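Local coordinates for hypothetical protein NMB0488 (Neisseria meningitidis, PDB 2GKP) that is of unknown function in the cell but probably acts as an immunity protein that neutralises the toxin of a contact-dependent growth inhibition system, at residues 89-94 against 106-111; 52-57 against 157-162. All blocks are in the same frame, centred on the assembly; numbering follows the deposited sequence. Where two conformers were deposited one is given.

Contact 1: residues 89-94 against 106-111; sequences EDWVAK and ALFKNM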
ATOM      1  N   GLU A  89      12.827  -4.610  -8.543  1.00 15.09           N
ATOM      2  CA  GLU A  89      14.062  -3.839  -8.730  1.00 15.11           C
ATOM      3  C   GLU A  89      13.797  -2.548  -9.520  1.00 15.66           C
ATOM      4  O   GLU A  89      14.356  -1.485  -9.195  1.00 15.48           O
ATOM      5  CB  GLU A  89      15.132  -4.723  -9.391  1.00 16.00           C
ATOM      6  CG  GLU A  89      15.689  -5.780  -8.411  1.00 17.71           C
ATOM      7  CD  GLU A  89      16.302  -5.176  -7.142  1.00 20.11           C
ATOM      8  OE1 GLU A  89      17.119  -4.251  -7.263  1.00 20.22           O
ATOM      9  OE2 GLU A  89      15.978  -5.652  -6.017  1.00 21.16           O
ATOM     10  N   ASP A  90      12.916  -2.614 -10.516  1.00 15.53           N
ATOM     11  CA  ASP A  90      12.546  -1.396 -11.217  0.60 15.84           C
ATOM     12  C   ASP A  90      11.872  -0.408 -10.266  1.00 14.57           C
ATOM     13  O   ASP A  90      12.134   0.784 -10.347  1.00 15.37           O
ATOM     14  CB  ASP A  90      11.686  -1.720 -12.436  0.60 16.52           C
ATOM     15  CG  ASP A  90      12.471  -2.428 -13.541  0.60 18.82           C
ATOM     16  OD1 ASP A  90      13.722  -2.462 -13.483  0.60 22.23           O
ATOM     17  OD2 ASP A  90      11.831  -2.931 -14.483  0.60 22.12           O
ATOM     18  N   TRP A  91      11.009  -0.892  -9.372  1.00 14.39           N
ATOM     19  CA  TRP A  91      10.317  -0.027  -8.404  1.00 13.67           C
ATOM     20  C   TRP A  91      11.303   0.639  -7.502  1.00 12.62           C
ATOM     21  O   TRP A  91      11.191   1.846  -7.243  1.00 12.05           O
ATOM     22  CB  TRP A  91       9.298  -0.861  -7.594  1.00 12.39           C
ATOM     23  CG  TRP A  91       8.650  -0.161  -6.422  1.00 12.43           C
ATOM     24  CD1 TRP A  91       7.604   0.685  -6.475  1.00 15.57           C
ATOM     25  CD2 TRP A  91       9.016  -0.293  -5.045  1.00 14.71           C
ATOM     26  NE1 TRP A  91       7.285   1.111  -5.203  1.00 13.83           N
ATOM     27  CE2 TRP A  91       8.113   0.478  -4.309  1.00 15.25           C
ATOM     28  CE3 TRP A  91       9.959  -1.069  -4.360  1.00 16.64           C
ATOM     29  CZ2 TRP A  91       8.196   0.604  -2.931  1.00 15.56           C
ATOM     30  CZ3 TRP A  91      10.026  -0.962  -2.989  1.00 16.52           C
ATOM     31  CH2 TRP A  91       9.137  -0.152  -2.281  1.00 16.12           C
ATOM     32  N   VAL A  92      12.293  -0.105  -7.020  1.00 12.34           N
ATOM     33  CA  VAL A  92      13.303   0.495  -6.135  1.00 12.66           C
ATOM     34  C   VAL A  92      14.116   1.583  -6.857  1.00 12.48           C
ATOM     35  O   VAL A  92      14.268   2.700  -6.356  1.00 12.46           O
ATOM     36  CB  VAL A  92      14.287  -0.590  -5.616  1.00 13.01           C
ATOM     37  CG1 VAL A  92      15.390   0.032  -4.764  1.00 15.57           C
ATOM     38  CG2 VAL A  92      13.567  -1.601  -4.762  1.00 13.29           C
ATOM     39  N   ALA A  93      14.593   1.277  -8.052  1.00 12.52           N
ATOM     40  CA  ALA A  93      15.377   2.237  -8.815  1.00 13.34           C
ATOM     41  C   ALA A  93      14.548   3.494  -9.089  1.00 13.30           C
ATOM     42  O   ALA A  93      15.048   4.632  -8.966  1.00 14.72           O
ATOM     43  CB  ALA A  93      15.853   1.573 -10.126  1.00 14.12           C
ATOM     44  N   LYS A  94      13.276   3.322  -9.458  1.00 14.52           N
ATOM     45  CA  LYS A  94      12.440   4.486  -9.782  0.50 14.17           C
ATOM     46  C   LYS A  94      12.154   5.328  -8.561  1.00 13.42           C
ATOM     47  O   LYS A  94      12.155   6.550  -8.650  1.00 14.05           O
ATOM     48  CB  LYS A  94      11.119   4.081 -10.446  0.50 15.71           C
ATOM     49  CG  LYS A  94      11.236   3.818 -11.938  0.50 16.93           C
ATOM     50  CD  LYS A  94       9.897   3.369 -12.553  0.50 22.47           C
ATOM     51  CE  LYS A  94      10.124   2.385 -13.710  0.50 24.09           C
ATOM     52  NZ  LYS A  94       8.882   1.698 -14.213  0.50 24.80           N
ATOM     53  N   ALA A 106      19.510   3.998   2.042  1.00 12.35           N
ATOM     54  CA  ALA A 106      18.936   5.251   2.498  1.00 11.33           C
ATOM     55  C   ALA A 106      17.456   5.300   2.190  1.00 11.06           C
ATOM     56  O   ALA A 106      16.679   5.759   3.008  1.00 12.42           O
ATOM     57  CB  ALA A 106      19.675   6.437   1.825  1.00 12.42           C
ATOM     58  N   LEU A 107      17.036   4.834   1.013  1.00 10.91           N
ATOM     59  CA  LEU A 107      15.598   4.847   0.691  1.00 10.30           C
ATOM     60  C   LEU A 107      14.787   4.114   1.774  1.00 12.11           C
ATOM     61  O   LEU A 107      13.711   4.596   2.192  1.00 11.09           O
ATOM     62  CB  LEU A 107      15.395   4.157  -0.671  1.00 10.84           C
ATOM     63  CG  LEU A 107      13.939   3.854  -1.048  1.00 11.09           C
ATOM     64  CD1 LEU A 107      13.130   5.143  -1.211  1.00 12.90           C
ATOM     65  CD2 LEU A 107      13.908   3.000  -2.307  1.00 12.35           C
ATOM     66  N   PHE A 108      15.284   2.947   2.197  1.00 11.11           N
ATOM     67  CA  PHE A 108      14.509   2.095   3.049  1.00 10.61           C
ATOM     68  C   PHE A 108      14.709   2.326   4.536  1.00 10.91           C
ATOM     69  O   PHE A 108      13.880   1.873   5.319  1.00 11.86           O
ATOM     70  CB  PHE A 108      14.762   0.620   2.728  1.00 10.55           C
ATOM     71  CG  PHE A 108      14.152   0.161   1.426  1.00 14.05           C
ATOM     72  CD1 PHE A 108      12.772   0.021   1.313  1.00 16.05           C
ATOM     73  CD2 PHE A 108      14.949  -0.100   0.318  1.00 14.57           C
ATOM     74  CE1 PHE A 108      12.204  -0.418   0.111  1.00 19.41           C
ATOM     75  CE2 PHE A 108      14.403  -0.516  -0.845  1.00 15.41           C
ATOM     76  CZ  PHE A 108      13.048  -0.696  -0.966  1.00 16.90           C
ATOM     77  N   LYS A 109      15.805   2.993   4.916  1.00 11.52           N
ATOM     78  CA  LYS A 109      16.202   3.042   6.331  0.50 12.47           C
ATOM     79  C   LYS A 109      15.061   3.319   7.306  1.00 12.80           C
ATOM     80  O   LYS A 109      14.919   2.597   8.315  1.00 12.84           O
ATOM     81  CB  LYS A 109      17.362   4.033   6.577  0.50 13.30           C
ATOM     82  CG  LYS A 109      17.948   3.895   7.969  0.50 15.68           C
ATOM     83  CD  LYS A 109      18.978   4.961   8.329  0.50 17.82           C
ATOM     84  CE  LYS A 109      19.293   4.868   9.812  0.50 21.88           C
ATOM     85  NZ  LYS A 109      18.244   5.546  10.606  0.50 23.99           N
ATOM     86  N   ASN A 110      14.261   4.338   7.009  1.00 11.69           N
ATOM     87  CA  ASN A 110      13.218   4.777   7.940  1.00 11.84           C
ATOM     88  C   ASN A 110      11.822   4.519   7.406  1.00 11.38           C
ATOM     89  O   ASN A 110      10.846   5.180   7.837  1.00 12.08           O
ATOM     90  CB  ASN A 110      13.378   6.259   8.241  1.00 13.45           C
ATOM     91  CG  ASN A 110      14.756   6.578   8.798  1.00 13.77           C
ATOM     92  OD1 ASN A 110      15.178   5.984   9.786  1.00 14.51           O
ATOM     93  ND2 ASN A 110      15.455   7.527   8.184  1.00 14.87           N
HETATM   94  N   MSE A 111      11.731   3.591   6.444  1.00 10.39           N
HETATM   95  CA  MSE A 111      10.457   3.366   5.762  0.50 10.17           C
HETATM   96  C   MSE A 111       9.528   2.496   6.614  1.00 10.56           C
HETATM   97  O   MSE A 111       9.840   1.362   6.941  1.00 10.80           O
HETATM   98  CB  MSE A 111      10.652   2.786   4.366  0.50 10.85           C
HETATM   99  CG  MSE A 111       9.367   2.703   3.577  0.50  9.77           C
HETATM  100 SE   MSE A 111       9.649   1.988   1.801  0.45 13.45          SE
HETATM  101  CE  MSE A 111      10.511   3.508   0.958  0.50 12.64           C
TER
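Phe108, on the short helix 104-108, pushes the far end of its ring between Trp91 and Val92 of helix 81-99, and these three residues account for most of the 171 Å² buried here. Its CZ lies 3.6 Å from Trp91 CZ3. The two six-membered rings meet rim to rim: their centroids are 6.0 Å apart and their planes are turned by 46°, so this is neither an offset stack nor a T-shaped pair. Val92 approaches the same ring edge, its CG2 3.9 Å from Phe108 CZ. A chi1 of 177° puts Val92 CG1 anti to the backbone N, where it meets Leu107 CD2 at 4.1 Å, and leaves CG2 for the phenyl edge. Leu107 CD2 in turn sits 3.8 Å above the plane of the neighbouring Phe108 ring, shifted toward its rim. The phenyl group is thus met on one face from its own segment and at its edge from the long helix. Beyond the pair, the rings of Tyr88 and His38 meet that of Trp91. The side chains that meet across the segments are apolar, which implies a fit resting on shape and on the burial of Val92, Leu107 and Phe108, while a salt bridge from Glu89 to Arg104 adds a polar tie between the helices.

Contact 2: residues 52-57 against 157-162; sequences ETLGTT and AGLKLA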
ATOM      1  N   GLU A  52      -7.973  14.773   3.764  1.00 19.32           N
ATOM      2  CA  GLU A  52      -8.859  14.514   2.633  0.50 19.52           C
ATOM      3  C   GLU A  52      -8.091  14.008   1.390  1.00 19.61           C
ATOM      4  O   GLU A  52      -8.562  13.055   0.717  1.00 19.66           O
ATOM      5  CB  GLU A  52      -9.749  15.746   2.374  0.50 20.23           C
ATOM      6  CG  GLU A  52     -11.007  15.486   1.548  0.50 20.53           C
ATOM      7  CD  GLU A  52     -10.706  15.482   0.064  0.50 21.72           C
ATOM      8  OE1 GLU A  52      -9.659  16.047  -0.296  0.50 22.84           O
ATOM      9  OE2 GLU A  52     -11.496  14.937  -0.744  0.50 23.20           O
ATOM     10  N   THR A  53      -6.896  14.545   1.119  1.00 18.80           N
ATOM     11  CA  THR A  53      -6.109  14.114  -0.029  1.00 19.18           C
ATOM     12  C   THR A  53      -5.575  12.699   0.241  1.00 17.96           C
ATOM     13  O   THR A  53      -5.553  11.854  -0.661  1.00 18.68           O
ATOM     14  CB  THR A  53      -4.922  15.104  -0.326  1.00 19.23           C
ATOM     15  OG1 THR A  53      -5.462  16.408  -0.581  1.00 22.21           O
ATOM     16  CG2 THR A  53      -4.126  14.670  -1.550  1.00 20.74           C
ATOM     17  N   LEU A  54      -5.135  12.442   1.460  1.00 17.42           N
ATOM     18  CA  LEU A  54      -4.594  11.132   1.791  1.00 17.06           C
ATOM     19  C   LEU A  54      -5.712  10.067   1.702  1.00 16.12           C
ATOM     20  O   LEU A  54      -5.529   9.006   1.066  1.00 15.20           O
ATOM     21  CB  LEU A  54      -3.987  11.151   3.194  1.00 16.53           C
ATOM     22  CG  LEU A  54      -3.399   9.830   3.737  1.00 16.63           C
ATOM     23  CD1 LEU A  54      -2.385   9.243   2.710  1.00 17.57           C
ATOM     24  CD2 LEU A  54      -2.826   9.957   5.141  1.00 19.05           C
ATOM     25  N   GLY A  55      -6.876  10.353   2.282  1.00 17.30           N
ATOM     26  CA  GLY A  55      -8.017   9.411   2.159  1.00 16.56           C
ATOM     27  C   GLY A  55      -8.437   9.148   0.708  1.00 16.46           C
ATOM     28  O   GLY A  55      -8.612   7.979   0.264  1.00 16.78           O
ATOM     29  N   THR A  56      -8.590  10.216  -0.072  1.00 17.09           N
ATOM     30  CA  THR A  56      -8.940  10.064  -1.493  1.00 17.37           C
ATOM     31  C   THR A  56      -7.912   9.272  -2.279  1.00 17.02           C
ATOM     32  O   THR A  56      -8.255   8.457  -3.144  1.00 16.22           O
ATOM     33  CB  THR A  56      -9.184  11.457  -2.116  1.00 18.56           C
ATOM     34  OG1 THR A  56     -10.308  12.041  -1.459  1.00 21.58           O
ATOM     35  CG2 THR A  56      -9.441  11.408  -3.623  1.00 19.93           C
ATOM     36  N   THR A  57      -6.634   9.529  -2.016  1.00 15.44           N
ATOM     37  CA  THR A  57      -5.601   8.833  -2.765  1.00 15.12           C
ATOM     38  C   THR A  57      -5.641   7.341  -2.440  1.00 14.05           C
ATOM     39  O   THR A  57      -5.488   6.530  -3.332  1.00 14.53           O
ATOM     40  CB  THR A  57      -4.189   9.443  -2.438  1.00 14.79           C
ATOM     41  OG1 THR A  57      -4.246  10.850  -2.718  1.00 17.80           O
ATOM     42  CG2 THR A  57      -3.089   8.804  -3.271  1.00 15.58           C
ATOM     43  N   ALA A 157      -7.378  10.454   8.425  1.00 18.24           N
ATOM     44  CA  ALA A 157      -7.039  10.469   9.844  1.00 18.43           C
ATOM     45  C   ALA A 157      -6.674   9.071  10.352  1.00 18.77           C
ATOM     46  O   ALA A 157      -5.715   8.894  11.150  1.00 18.81           O
ATOM     47  CB  ALA A 157      -8.151  11.142  10.721  1.00 20.12           C
ATOM     48  N   GLY A 158      -7.441   8.071   9.935  1.00 18.24           N
ATOM     49  CA  GLY A 158      -7.179   6.724  10.406  1.00 17.04           C
ATOM     50  C   GLY A 158      -5.901   6.182   9.783  1.00 16.13           C
ATOM     51  O   GLY A 158      -5.170   5.432  10.418  1.00 16.48           O
ATOM     52  N   LEU A 159      -5.587   6.600   8.567  1.00 15.41           N
ATOM     53  CA  LEU A 159      -4.307   6.193   7.959  1.00 15.84           C
ATOM     54  C   LEU A 159      -3.117   6.740   8.728  1.00 15.25           C
ATOM     55  O   LEU A 159      -2.131   6.016   8.974  1.00 14.94           O
ATOM     56  CB  LEU A 159      -4.223   6.638   6.496  1.00 16.05           C
ATOM     57  CG  LEU A 159      -5.246   5.890   5.626  1.00 17.20           C
ATOM     58  CD1 LEU A 159      -5.620   6.701   4.394  1.00 17.33           C
ATOM     59  CD2 LEU A 159      -4.654   4.559   5.235  1.00 17.21           C
ATOM     60  N   LYS A 160      -3.196   8.026   9.087  1.00 16.46           N
ATOM     61  CA  LYS A 160      -2.109   8.662   9.826  1.00 16.86           C
ATOM     62  C   LYS A 160      -1.974   8.031  11.214  1.00 16.00           C
ATOM     63  O   LYS A 160      -0.854   7.855  11.725  1.00 15.59           O
ATOM     64  CB  LYS A 160      -2.373  10.176   9.919  1.00 16.50           C
ATOM     65  CG  LYS A 160      -2.142  10.835   8.587  1.00 19.15           C
ATOM     66  CD  LYS A 160      -2.105  12.355   8.707  1.00 19.23           C
ATOM     67  CE  LYS A 160      -2.162  13.042   7.350  1.00 21.76           C
ATOM     68  NZ  LYS A 160      -2.214  14.556   7.505  1.00 23.88           N
ATOM     69  N   LEU A 161      -3.100   7.673  11.815  1.00 15.09           N
ATOM     70  CA  LEU A 161      -3.106   7.003  13.100  1.00 14.88           C
ATOM     71  C   LEU A 161      -2.402   5.658  12.989  1.00 14.50           C
ATOM     72  O   LEU A 161      -1.548   5.302  13.833  1.00 14.67           O
ATOM     73  CB  LEU A 161      -4.535   6.811  13.610  1.00 16.70           C
ATOM     74  CG  LEU A 161      -4.723   6.071  14.932  1.00 16.89           C
ATOM     75  CD1 LEU A 161      -3.984   6.782  16.093  1.00 18.23           C
ATOM     76  CD2 LEU A 161      -6.190   5.902  15.286  1.00 18.94           C
ATOM     77  N   ALA A 162      -2.733   4.891  11.946  1.00 13.59           N
ATOM     78  CA  ALA A 162      -2.078   3.612  11.797  1.00 13.01           C
ATOM     79  C   ALA A 162      -0.575   3.791  11.567  1.00 12.06           C
ATOM     80  O   ALA A 162       0.221   3.018  12.105  1.00 11.25           O
ATOM     81  CB  ALA A 162      -2.703   2.808  10.656  1.00 12.82           C
TER
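Helix segments 52-57 and 157-162 run perpendicular to each other, with a signed crossing angle of 90° and an axis separation of 9.3 Å. The backbones come nearest at Gly55 and Leu159, whose CA atoms are 7.6 Å apart. Lacking a side chain, Gly55 presents its CA to Leu159 CD1 at 4.3 Å. Leu54 has the most surface buried: with CG anti to its own N (chi1 178°), it extends toward the other helix and places CD2 against two consecutive residues, 3.8 Å from Leu159 CB and 3.6 Å from Lys160 CG. Leu159 returns the contact through CD1, which lies 3.9 Å from Leu54 CG. This packing joins helix 51-63, which follows strand 34-45, to the C-terminal helix 152-164 of the alpha+beta fold, and the antiparallel sheet adjoins both: Leu159 and Ala162 touch Ile125 on strand 122-132, while Thr57 touches His43 and Leu45. At the margin, Lys160 runs extended beyond CG, so that its CE also passes Leu54 CD2 at 3.9 Å before NZ bonds to Thr49 O. Within the first helix, Thr53 O is gripped twice, by Thr57 N and by Thr57 OG1 at 2.6 Å, the two donors arriving from opposite faces of the carbonyl plane.

In the fold
The centres of the two contacts are 22 Å apart and their nearest atoms about 11 Å, so they do not touch and no helix is common to both. In sequence, both segments of contact 1 lie between the two halves of contact 2: helix 51-63 comes first, then helices 81-99 and 104-108, and finally helix 152-164. Contact 1 is local, with 11 residues between its segments. Contact 2 spans 99 intervening residues and brings the C-terminal helix back to an early one. All four segments belong to the part of the chain related to CDI immunity proteins. Contact 2 adjoins the antiparallel sheet at strands 34-45 and 122-132, whereas contact 1 reaches it through Trp91 against His38 and leads straight into strand 112-119.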